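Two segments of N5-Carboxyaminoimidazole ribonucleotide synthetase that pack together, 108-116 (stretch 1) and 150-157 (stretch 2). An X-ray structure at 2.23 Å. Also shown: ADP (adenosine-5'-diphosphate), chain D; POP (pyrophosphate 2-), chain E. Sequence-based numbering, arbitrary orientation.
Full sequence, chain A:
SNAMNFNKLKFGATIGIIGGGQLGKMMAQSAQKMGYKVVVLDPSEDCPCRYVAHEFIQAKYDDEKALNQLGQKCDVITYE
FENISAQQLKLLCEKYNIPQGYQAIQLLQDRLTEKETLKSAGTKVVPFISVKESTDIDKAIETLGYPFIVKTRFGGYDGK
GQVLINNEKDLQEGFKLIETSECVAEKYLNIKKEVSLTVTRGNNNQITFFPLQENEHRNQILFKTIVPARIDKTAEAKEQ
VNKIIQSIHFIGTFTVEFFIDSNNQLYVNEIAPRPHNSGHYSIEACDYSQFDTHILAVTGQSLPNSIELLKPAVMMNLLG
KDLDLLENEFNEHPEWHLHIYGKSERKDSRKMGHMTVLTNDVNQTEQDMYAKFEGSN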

ATOM      1  N   LEU A 108      -6.785   0.277 -29.362  1.00 20.71           N
ATOM      2  CA  LEU A 108      -6.456  -0.997 -28.728  1.00 20.96           C
ATOM      3  C   LEU A 108      -7.636  -1.903 -28.374  1.00 22.12           C
ATOM      4  O   LEU A 108      -7.422  -3.034 -27.980  1.00 23.21           O
ATOM      5  N   GLN A 109      -8.863  -1.402 -28.511  1.00 24.33           N
ATOM      6  CA  GLN A 109     -10.092  -2.170 -28.239  1.00 26.57           C
ATOM      7  C   GLN A 109     -10.208  -3.304 -29.231  1.00 26.74           C
ATOM      8  O   GLN A 109     -10.673  -4.402 -28.921  1.00 26.45           O
ATOM      9  N   ASP A 110      -9.816  -2.995 -30.452  1.00 26.70           N
ATOM     10  CA  ASP A 110     -10.052  -3.878 -31.572  1.00 27.75           C
ATOM     11  C   ASP A 110      -8.718  -4.470 -32.062  1.00 27.03           C
ATOM     12  O   ASP A 110      -7.858  -3.737 -32.532  1.00 27.11           O
ATOM     13  N   ARG A 111      -8.570  -5.791 -31.925  1.00 26.55           N
ATOM     14  CA  ARG A 111      -7.371  -6.543 -32.339  1.00 26.63           C
ATOM     15  C   ARG A 111      -6.842  -6.217 -33.733  1.00 26.35           C
ATOM     16  O   ARG A 111      -5.634  -6.150 -33.928  1.00 25.67           O
ATOM     17  N   LEU A 112      -7.726  -6.032 -34.709  1.00 27.50           N
ATOM     18  CA  LEU A 112      -7.276  -5.683 -36.068  1.00 27.49           C
ATOM     19  C   LEU A 112      -6.603  -4.318 -36.085  1.00 26.79           C
ATOM     20  O   LEU A 112      -5.537  -4.146 -36.681  1.00 26.28           O
ATOM     21  N   THR A 113      -7.232  -3.348 -35.431  1.00 26.81           N
ATOM     22  CA  THR A 113      -6.698  -1.981 -35.409  1.00 27.90           C
ATOM     23  C   THR A 113      -5.392  -1.957 -34.625  1.00 24.83           C
ATOM     24  O   THR A 113      -4.447  -1.260 -34.991  1.00 24.88           O
ATOM     25  N   GLU A 114      -5.333  -2.778 -33.585  1.00 23.16           N
ATOM     26  CA  GLU A 114      -4.141  -2.923 -32.757  1.00 23.04           C
ATOM     27  C   GLU A 114      -2.965  -3.484 -33.555  1.00 22.90           C
ATOM     28  O   GLU A 114      -1.845  -2.961 -33.482  1.00 22.72           O
ATOM     29  N   LYS A 115      -3.222  -4.551 -34.313  1.00 23.34           N
ATOM     30  CA  LYS A 115      -2.195  -5.159 -35.151  1.00 22.94           C
ATOM     31  C   LYS A 115      -1.743  -4.208 -36.248  1.00 22.59           C
ATOM     32  O   LYS A 115      -0.544  -4.035 -36.429  1.00 23.73           O
ATOM     33  N   GLU A 116      -2.687  -3.570 -36.931  1.00 22.50           N
ATOM     34  CA  GLU A 116      -2.365  -2.626 -38.006  1.00 24.20           C
ATOM     35  C   GLU A 116      -1.443  -1.531 -37.489  1.00 25.01           C
ATOM     36  O   GLU A 116      -0.394  -1.257 -38.082  1.00 22.52           O
ATOM     37  N   VAL A 150      -7.033 -18.188 -34.624  1.00 34.76           N
ATOM     38  CA  VAL A 150      -8.106 -17.203 -34.841  1.00 34.83           C
ATOM     39  C   VAL A 150      -8.595 -16.589 -33.505  1.00 35.37           C
ATOM     40  O   VAL A 150      -8.920 -17.323 -32.578  1.00 35.12           O
ATOM     41  N   LYS A 151      -8.597 -15.253 -33.412  1.00 35.29           N
ATOM     42  CA  LYS A 151      -9.069 -14.529 -32.217  1.00 34.30           C
ATOM     43  C   LYS A 151     -10.220 -13.597 -32.570  1.00 35.12           C
ATOM     44  O   LYS A 151     -10.184 -12.950 -33.619  1.00 35.90           O
ATOM     45  N   THR A 152     -11.231 -13.523 -31.698  1.00 35.81           N
ATOM     46  CA  THR A 152     -12.253 -12.481 -31.826  1.00 37.41           C
ATOM     47  C   THR A 152     -11.551 -11.141 -31.707  1.00 38.74           C
ATOM     48  O   THR A 152     -10.554 -11.005 -30.984  1.00 38.30           O
ATOM     49  N   ARG A 153     -12.039 -10.150 -32.430  1.00 41.06           N
ATOM     50  CA  ARG A 153     -11.359  -8.879 -32.402  1.00 44.00           C
ATOM     51  C   ARG A 153     -11.896  -7.893 -31.365  1.00 46.23           C
ATOM     52  O   ARG A 153     -11.271  -6.844 -31.123  1.00 45.85           O
ATOM     53  N   PHE A 154     -13.017  -8.245 -30.730  1.00 47.80           N
ATOM     54  CA  PHE A 154     -13.639  -7.350 -29.757  1.00 49.46           C
ATOM     55  C   PHE A 154     -13.729  -7.819 -28.310  1.00 50.83           C
ATOM     56  O   PHE A 154     -13.305  -7.094 -27.405  1.00 52.23           O
ATOM     57  N   GLY A 155     -14.282  -9.001 -28.074  1.00 50.49           N
ATOM     58  CA  GLY A 155     -14.587  -9.395 -26.697  1.00 50.00           C
ATOM     59  C   GLY A 155     -13.454  -9.872 -25.791  1.00 48.67           C
ATOM     60  O   GLY A 155     -13.537  -9.739 -24.568  1.00 48.78           O
ATOM     61  N   GLY A 156     -12.391 -10.399 -26.392  1.00 48.12           N
ATOM     62  CA  GLY A 156     -11.487 -11.334 -25.722  1.00 47.69           C
ATOM     63  C   GLY A 156     -10.720 -10.880 -24.502  1.00 47.65           C
ATOM     64  O   GLY A 156     -10.116  -9.817 -24.504  1.00 47.70           O
ATOM     65  N   TYR A 157     -10.798 -11.557 -23.514  1.00 48.50           N
ATOM     66  CA  TYR A 157      -9.878 -11.463 -22.372  1.00 49.54           C
ATOM     67  C   TYR A 157      -9.484 -12.849 -21.872  1.00 49.65           C
ATOM     68  O   TYR A 157     -10.205 -13.823 -22.077  1.00 50.21           O
TER

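What brings the two stretches together? The start of the helix at Arg111 meets the chain just past the strand 150-152, although the two axes stay 10.5 Å apart, and the backbones come nearest at Arg111 and Arg153, whose CA atoms are 4.6 Å apart. There Arg111 N donates to Arg153 O at 3.0 Å. Arg111 CB and Arg153 CB sit 3.9 Å from each other, in van der Waals contact, before the side chains part: Arg111 toward the ADP, Arg153 toward Asp110.

How does Asp110 serve both its own helix and the other stretch? Its CA-to-CB bond runs sideways, but with chi1 at t the carboxylate comes nearer to stretch 2. Arg153, in p, t, m, presents the edge of its guanidinium: NE meets Asp110 OD1 at 2.9 Å and NH2 meets Asp110 OD2 at 3.0 Å, a nearly linear, two-pronged salt bridge. The same carboxylate caps the helix, OD1 of Asp110 accepting from Leu112 N at 3.1 Å, while Thr113 OG1 donates to Asp110 OD2 at 2.8 Å.

What covers this ion pair? Leu112, in t, p, points toward stretch 2 and lays CD2 over one face of the Arg153 guanidinium, 3.5 Å from Arg153 NH2. The Phe154 ring, with chi1 at m, turns a face to Asp110 OD1, and its CE1 lies 3.7 Å from Asp110 CB.

Where does the Arg111 side chain go? It points toward stretch 2 and extends as m, t, t, so that NE makes a weak hydrogen bond to Thr152 O at 3.0 Å and NH2 reaches ADP O1B at 3.1 Å. Lys151, m followed by three t angles, runs alongside with CD over one guanidinium face; its NZ bonds ADP O1A at 2.9 Å and ADP N7 at 3.2 Å. Arg111 NH1 and Lys151 NZ are 4.5 Å apart, like charges gathered near the nucleotide's phosphates.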

ATOM      1  CB  LEU A 108      -5.541  -0.793 -27.509  1.00 19.81           C
ATOM      2  CG  LEU A 108      -4.283   0.012 -27.861  1.00 19.31           C
ATOM      3  CD1 LEU A 108      -3.551   0.453 -26.603  1.00 17.06           C
ATOM      4  CD2 LEU A 108      -3.370  -0.718 -28.872  1.00 16.74           C
ATOM      5  CB  GLN A 109     -11.319  -1.293 -28.479  1.00 27.63           C
ATOM      6  CG  GLN A 109     -11.892  -0.645 -27.276  1.00 29.67           C
ATOM      7  CD  GLN A 109     -13.049   0.268 -27.621  1.00 34.14           C
ATOM      8  OE1 GLN A 109     -13.855   0.602 -26.746  1.00 37.25           O
ATOM      9  NE2 GLN A 109     -13.138   0.693 -28.892  1.00 34.93           N
ATOM     10  CB  ASP A 110     -10.792  -3.085 -32.643  1.00 27.74           C
ATOM     11  CG  ASP A 110     -10.696  -3.701 -34.002  1.00 30.53           C
ATOM     12  OD1 ASP A 110     -10.527  -4.939 -34.102  1.00 30.64           O
ATOM     13  OD2 ASP A 110     -10.799  -2.924 -34.976  1.00 32.00           O
ATOM     14  CB  ARG A 111      -7.623  -8.051 -32.270  1.00 27.96           C
ATOM     15  CG  ARG A 111      -7.845  -8.590 -30.866  1.00 28.88           C
ATOM     16  CD  ARG A 111      -7.531 -10.053 -30.837  1.00 27.55           C
ATOM     17  NE  ARG A 111      -7.911 -10.681 -29.578  1.00 27.49           N
ATOM     18  CZ  ARG A 111      -7.109 -10.817 -28.530  1.00 24.56           C
ATOM     19  NH1 ARG A 111      -5.884 -10.335 -28.573  1.00 21.62           N
ATOM     20  NH2 ARG A 111      -7.543 -11.421 -27.428  1.00 25.67           N
ATOM     21  CB  LEU A 112      -8.435  -5.699 -37.062  1.00 26.75           C
ATOM     22  CG  LEU A 112      -8.132  -5.269 -38.502  1.00 29.32           C
ATOM     23  CD1 LEU A 112      -7.001  -6.104 -39.124  1.00 30.93           C
ATOM     24  CD2 LEU A 112      -9.394  -5.338 -39.373  1.00 29.28           C
ATOM     25  CB  THR A 113      -7.760  -0.988 -34.889  1.00 30.34           C
ATOM     26  OG1 THR A 113      -8.874  -1.015 -35.795  1.00 35.07           O
ATOM     27  CG2 THR A 113      -7.234   0.412 -34.855  1.00 30.71           C
ATOM     28  CB  GLU A 114      -4.436  -3.826 -31.573  1.00 22.70           C
ATOM     29  CG  GLU A 114      -3.240  -4.166 -30.700  1.00 24.41           C
ATOM     30  CD  GLU A 114      -3.652  -4.824 -29.385  1.00 29.74           C
ATOM     31  OE1 GLU A 114      -4.581  -5.661 -29.377  1.00 31.24           O
ATOM     32  OE2 GLU A 114      -3.051  -4.504 -28.342  1.00 33.60           O
ATOM     33  CB  LYS A 115      -2.624  -6.523 -35.707  1.00 22.46           C
ATOM     34  CG  LYS A 115      -2.552  -7.642 -34.673  1.00 22.64           C
ATOM     35  CD  LYS A 115      -3.298  -8.894 -35.122  1.00 25.09           C
ATOM     36  CE  LYS A 115      -3.597  -9.806 -33.912  1.00 23.69           C
ATOM     37  NZ  LYS A 115      -2.349 -10.145 -33.173  1.00 23.34           N
ATOM     38  CB  GLU A 116      -3.630  -1.990 -38.576  1.00 25.83           C
ATOM     39  CG  GLU A 116      -4.411  -2.865 -39.558  1.00 30.82           C
ATOM     40  CD  GLU A 116      -5.724  -2.220 -40.018  1.00 36.29           C
ATOM     41  OE1 GLU A 116      -6.196  -1.269 -39.347  1.00 36.15           O
ATOM     42  OE2 GLU A 116      -6.289  -2.669 -41.046  1.00 40.00           O
ATOM     43  CB  VAL A 150      -9.284 -17.856 -35.581  1.00 34.48           C
ATOM     44  CG1 VAL A 150     -10.298 -16.823 -35.973  1.00 33.14           C
ATOM     45  CG2 VAL A 150      -8.772 -18.575 -36.820  1.00 34.14           C
ATOM     46  CB  LYS A 151      -7.944 -13.707 -31.554  1.00 31.29           C
ATOM     47  CG  LYS A 151      -6.652 -14.467 -31.296  1.00 29.32           C
ATOM     48  CD  LYS A 151      -5.505 -13.542 -30.848  1.00 26.03           C
ATOM     49  CE  LYS A 151      -4.237 -14.336 -30.612  1.00 24.14           C
ATOM     50  NZ  LYS A 151      -3.077 -13.454 -30.235  1.00 25.38           N
ATOM     51  CB  THR A 152     -13.455 -12.606 -30.802  1.00 39.03           C
ATOM     52  OG1 THR A 152     -13.111 -12.076 -29.518  1.00 37.72           O
ATOM     53  CG2 THR A 152     -13.888 -14.039 -30.634  1.00 39.20           C
ATOM     54  CB  ARG A 153     -11.241  -8.265 -33.799  1.00 43.41           C
ATOM     55  CG  ARG A 153     -12.507  -8.039 -34.516  1.00 44.84           C
ATOM     56  CD  ARG A 153     -12.209  -7.746 -35.980  1.00 46.49           C
ATOM     57  NE  ARG A 153     -11.940  -6.324 -36.174  1.00 45.20           N
ATOM     58  CZ  ARG A 153     -12.340  -5.629 -37.234  1.00 42.93           C
ATOM     59  NH1 ARG A 153     -13.026  -6.239 -38.194  1.00 43.53           N
ATOM     60  NH2 ARG A 153     -12.063  -4.328 -37.327  1.00 38.73           N
ATOM     61  CB  PHE A 154     -14.980  -6.848 -30.272  1.00 51.21           C
ATOM     62  CG  PHE A 154     -14.839  -5.825 -31.354  1.00 53.50           C
ATOM     63  CD1 PHE A 154     -14.595  -4.484 -31.034  1.00 53.47           C
ATOM     64  CD2 PHE A 154     -14.910  -6.201 -32.696  1.00 55.04           C
ATOM     65  CE1 PHE A 154     -14.442  -3.528 -32.033  1.00 53.91           C
ATOM     66  CE2 PHE A 154     -14.755  -5.253 -33.706  1.00 55.97           C
ATOM     67  CZ  PHE A 154     -14.519  -3.912 -33.374  1.00 55.51           C
ATOM     68  CB  TYR A 157     -10.339 -10.511 -21.228  1.00 49.74           C
ATOM     69  CG  TYR A 157     -11.729 -10.695 -20.599  1.00 53.12           C
ATOM     70  CD1 TYR A 157     -12.378 -11.937 -20.569  1.00 55.59           C
ATOM     71  CD2 TYR A 157     -12.368  -9.605 -19.984  1.00 55.38           C
ATOM     72  CE1 TYR A 157     -13.646 -12.082 -19.964  1.00 58.27           C
ATOM     73  CE2 TYR A 157     -13.629  -9.736 -19.374  1.00 56.64           C
ATOM     74  CZ  TYR A 157     -14.261 -10.973 -19.366  1.00 58.43           C
ATOM     75  OH  TYR A 157     -15.507 -11.089 -18.771  1.00 58.78           O
TER
HETATM   76  PB  ADP D 376      -5.671 -12.361 -24.286  1.00 59.68           P
HETATM   77  O1B ADP D 376      -5.790 -10.973 -24.860  1.00 61.31           O
HETATM   78  O2B ADP D 376      -4.744 -12.589 -23.125  1.00 59.04           O
HETATM   79  O3B ADP D 376      -7.022 -12.993 -24.092  1.00 68.35           O
HETATM   80  PA  ADP D 376      -3.588 -13.094 -26.080  1.00 65.60           P
HETATM   81  O1A ADP D 376      -3.740 -12.723 -27.533  1.00 65.52           O
HETATM   82  O2A ADP D 376      -2.746 -12.213 -25.192  1.00 66.43           O
HETATM   83  O3A ADP D 376      -5.062 -13.297 -25.445  1.00 69.90           O
HETATM   84  O5' ADP D 376      -3.020 -14.589 -25.937  1.00 61.87           O
HETATM   85  C5' ADP D 376      -3.031 -15.275 -24.697  1.00 59.69           C
HETATM   86  C4' ADP D 376      -1.941 -16.332 -24.716  1.00 61.94           C
HETATM   87  O4' ADP D 376      -2.140 -17.264 -25.810  1.00 62.13           O
HETATM   88  C3' ADP D 376      -0.542 -15.743 -24.911  1.00 61.80           C
HETATM   89  O3' ADP D 376       0.097 -15.337 -23.695  1.00 63.69           O
HETATM   90  C2' ADP D 376       0.202 -16.896 -25.567  1.00 59.11           C
HETATM   91  O2' ADP D 376       0.798 -17.725 -24.585  1.00 54.48           O
HETATM   92  C1' ADP D 376      -0.866 -17.658 -26.344  1.00 58.57           C
HETATM   93  N9  ADP D 376      -0.754 -17.136 -27.723  1.00 55.95           N
HETATM   94  C8  ADP D 376      -1.491 -16.127 -28.236  1.00 54.27           C
HETATM   95  N7  ADP D 376      -1.133 -15.843 -29.512  1.00 53.00           N
HETATM   96  C5  ADP D 376      -0.144 -16.721 -29.820  1.00 53.77           C
HETATM   97  C6  ADP D 376       0.680 -16.987 -31.028  1.00 52.32           C
HETATM   98  N6  ADP D 376       0.491 -16.229 -32.143  1.00 48.05           N
HETATM   99  N1  ADP D 376       1.607 -17.970 -30.943  1.00 52.71           N
HETATM  100  C2  ADP D 376       1.791 -18.703 -29.819  1.00 54.80           C
HETATM  101  N3  ADP D 376       1.078 -18.519 -28.680  1.00 55.38           N
HETATM  102  C4  ADP D 376       0.115 -17.557 -28.639  1.00 53.52           C
HETATM  103  P1  POP E 377     -14.936 -12.002 -15.022  1.00 87.77           P
HETATM  104  O1  POP E 377     -15.858 -11.837 -16.218  1.00 88.30           O
HETATM  105  O2  POP E 377     -15.266 -13.225 -14.187  1.00 84.19           O
HETATM  106  O3  POP E 377     -13.496 -12.092 -15.482  1.00 86.48           O
HETATM  107  O   POP E 377     -15.217 -10.655 -14.181  1.00 96.29           O
HETATM  108  P2  POP E 377     -14.095  -9.965 -13.262  1.00 77.87           P
HETATM  109  O4  POP E 377     -13.136  -9.199 -14.154  1.00 78.14           O
HETATM  110  O5  POP E 377     -13.402 -11.032 -12.468  1.00 76.73           O
HETATM  111  O6  POP E 377     -14.812  -9.038 -12.320  1.00 79.77           O